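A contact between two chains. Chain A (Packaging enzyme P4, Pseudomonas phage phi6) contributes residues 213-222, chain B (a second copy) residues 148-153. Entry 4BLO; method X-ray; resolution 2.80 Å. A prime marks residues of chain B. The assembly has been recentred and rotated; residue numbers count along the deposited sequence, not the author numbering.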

# COMPACT_ATOMS: atom_id res chain seq x y z
N LEU A 213 1.87 2.96 23.79
CA LEU A 213 2.65 2.90 25.03
C LEU A 213 2.17 3.95 26.05
O LEU A 213 2.04 3.63 27.22
CB LEU A 213 4.15 3.09 24.75
CG LEU A 213 4.94 1.90 24.22
CD1 LEU A 213 6.32 2.33 23.78
CD2 LEU A 213 5.09 0.82 25.25
N THR A 214 1.90 5.18 25.58
CA THR A 214 1.40 6.29 26.40
C THR A 214 0.01 5.96 26.94
O THR A 214 -0.25 6.17 28.12
CB THR A 214 1.40 7.62 25.60
OG1 THR A 214 2.72 7.90 25.15
CG2 THR A 214 0.93 8.80 26.41
N ASP A 215 -0.89 5.45 26.06
CA ASP A 215 -2.26 5.07 26.39
C ASP A 215 -2.25 3.92 27.41
O ASP A 215 -3.04 3.95 28.35
CB ASP A 215 -3.05 4.68 25.12
CG ASP A 215 -3.52 5.85 24.26
OD1 ASP A 215 -3.29 7.02 24.66
OD2 ASP A 215 -4.15 5.60 23.20
N ILE A 216 -1.33 2.96 27.25
CA ILE A 216 -1.19 1.83 28.17
C ILE A 216 -0.64 2.38 29.51
O ILE A 216 -1.18 2.06 30.56
CB ILE A 216 -0.30 0.71 27.56
CG1 ILE A 216 -1.06 -0.10 26.51
CG2 ILE A 216 0.22 -0.23 28.65
CD1 ILE A 216 -0.12 -0.88 25.53
N SER A 217 0.39 3.25 29.46
CA SER A 217 1.00 3.84 30.65
C SER A 217 -0.03 4.63 31.47
O SER A 217 -0.12 4.42 32.68
CB SER A 217 2.17 4.74 30.28
OG SER A 217 2.91 5.10 31.43
N ASN A 218 -0.84 5.49 30.80
CA ASN A 218 -1.86 6.30 31.47
C ASN A 218 -2.98 5.43 32.06
O ASN A 218 -3.51 5.75 33.13
CB ASN A 218 -2.41 7.37 30.53
CG ASN A 218 -1.43 8.45 30.13
OD1 ASN A 218 -1.56 9.07 29.08
ND2 ASN A 218 -0.42 8.70 30.96
N LEU A 219 -3.30 4.30 31.39
CA LEU A 219 -4.28 3.31 31.85
C LEU A 219 -3.81 2.74 33.20
O LEU A 219 -4.61 2.64 34.14
CB LEU A 219 -4.40 2.20 30.79
CG LEU A 219 -5.77 1.64 30.45
CD1 LEU A 219 -6.79 2.75 30.11
CD2 LEU A 219 -5.65 0.66 29.28
N PHE A 220 -2.50 2.48 33.34
CA PHE A 220 -1.92 2.00 34.59
C PHE A 220 -1.78 3.11 35.61
O PHE A 220 -1.94 2.84 36.80
CB PHE A 220 -0.56 1.32 34.34
CG PHE A 220 -0.63 0.07 33.48
CD1 PHE A 220 -1.73 -0.78 33.52
CD2 PHE A 220 0.44 -0.28 32.66
CE1 PHE A 220 -1.79 -1.92 32.73
CE2 PHE A 220 0.38 -1.44 31.87
CZ PHE A 220 -0.73 -2.24 31.91
N THR A 221 -1.52 4.37 35.17
CA THR A 221 -1.39 5.53 36.07
C THR A 221 -2.73 5.82 36.77
O THR A 221 -2.76 6.08 37.97
CB THR A 221 -0.88 6.76 35.31
OG1 THR A 221 0.29 6.41 34.56
CG2 THR A 221 -0.59 7.94 36.23
N GLN A 222 -3.82 5.70 36.01
CA GLN A 222 -5.18 5.91 36.49
C GLN A 222 -5.64 4.83 37.47
O GLN A 222 -6.44 5.13 38.35
CB GLN A 222 -6.13 5.93 35.29
CG GLN A 222 -7.25 6.94 35.48
CD GLN A 222 -7.84 7.33 34.17
OE1 GLN A 222 -8.48 6.53 33.48
NE2 GLN A 222 -7.65 8.59 33.79
N TRP B 148 -3.09 16.06 26.42
CA TRP B 148 -3.59 14.99 25.58
C TRP B 148 -2.44 14.14 25.03
O TRP B 148 -1.49 14.69 24.46
CB TRP B 148 -4.39 15.64 24.44
CG TRP B 148 -5.18 14.72 23.55
CD1 TRP B 148 -5.88 13.60 23.92
CD2 TRP B 148 -5.46 14.93 22.16
NE1 TRP B 148 -6.52 13.06 22.82
CE2 TRP B 148 -6.30 13.87 21.74
CE3 TRP B 148 -5.08 15.91 21.23
CZ2 TRP B 148 -6.75 13.77 20.42
CZ3 TRP B 148 -5.55 15.82 19.93
CH2 TRP B 148 -6.37 14.75 19.54
N GLY B 149 -2.56 12.82 25.19
CA GLY B 149 -1.59 11.84 24.70
C GLY B 149 -0.18 11.97 25.22
O GLY B 149 0.79 11.67 24.51
N GLU B 150 -0.06 12.40 26.48
CA GLU B 150 1.21 12.60 27.16
C GLU B 150 1.22 11.79 28.43
O GLU B 150 0.20 11.71 29.13
CB GLU B 150 1.44 14.09 27.43
CG GLU B 150 1.79 14.88 26.18
CD GLU B 150 3.08 14.46 25.50
OE1 GLU B 150 4.12 14.37 26.20
OE2 GLU B 150 3.06 14.21 24.27
N VAL B 151 2.37 11.20 28.75
CA VAL B 151 2.50 10.37 29.94
C VAL B 151 2.45 11.25 31.22
O VAL B 151 2.50 12.48 31.12
CB VAL B 151 3.77 9.49 29.81
CG1 VAL B 151 5.02 10.18 30.36
CG2 VAL B 151 3.56 8.13 30.45
N ALA B 152 2.29 10.62 32.41
CA ALA B 152 2.19 11.31 33.70
C ALA B 152 3.43 12.17 33.98
O ALA B 152 4.56 11.66 34.10
CB ALA B 152 1.96 10.32 34.83
N GLU B 153 3.22 13.50 34.04
CA GLU B 153 4.25 14.51 34.31
C GLU B 153 3.78 15.47 35.41
O GLU B 153 2.62 15.39 35.85
CB GLU B 153 4.59 15.28 33.02
CG GLU B 153 5.21 14.42 31.93
CD GLU B 153 5.94 15.21 30.86
OE1 GLU B 153 7.10 15.61 31.12
OE2 GLU B 153 5.35 15.44 29.77

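A helix of chain A lies against an irregular, extended segment of chain B, and the two stretches bury 281 Å² between them, both sides summed. No hydrogen bond across the contact is clear, so what can be read here is mostly shape: small side chains on one helical face meet the neighbouring backbone at close range, with Asn218 beside them. The spacing is the first rule. Thr214, Ser217 and Thr221 follow one another at intervals of three and four residues, which places them on the same side of the helix, and each points its CA-to-CB bond toward chain B. Leu213, Ile216, Leu219 and Phe220 lie out of reach of the segment.

Val151′ gives up the most surface, 56 Å², and sits at the middle of the contact; CA of Val151′ is 5.5 Å from CA of Thr214, a short separation that suits the modest side chains around it. Its CA-to-CB bond points sideways, and with chi1 at 89° (p) its CG2 comes to 3.3 Å from OG of Ser217. A serine is small enough to leave room for that methyl group, and its hydroxyl is already hydrogen-bonded elsewhere in the structure.

Thr214, with 49 Å² covered, divides its two branches. Its rotamer (m) directs CG2 at the chain B backbone, 3.4 Å from O of Gly149′ and 3.6 Å from N of Val151′, while OG1 finds its hydrogen bond elsewhere. The methyl group thus packs on peptide atoms as a compact filler. Gly149′ itself has phi 60° and psi 34°, and a positive phi by itself favours glycine. Next to it, Glu150′ points its CA-to-CB bond away from the helix, and it meets Thr214 and Asn218 with backbone atoms.

Asn218 has 39 Å² covered, from a flanking position. Its CA-to-CB bond points sideways, but the end of the side chain reaches nearer to chain B, where the amide lies beside the backbone of Glu150′, Val151′ and Ala152′. The amide is probably turned over in the model, so its polar partnership there remains open. The side chain is long enough to bring its polar end to the chain B backbone from a sideways start.

One turn beyond Ser217, Thr221 continues the pattern with a methyl-to-methyl contact: its CG2 is 3.8 Å from CB of Ala152′. Alanine, with 37 Å² covered, meets the threonine with its single methyl group.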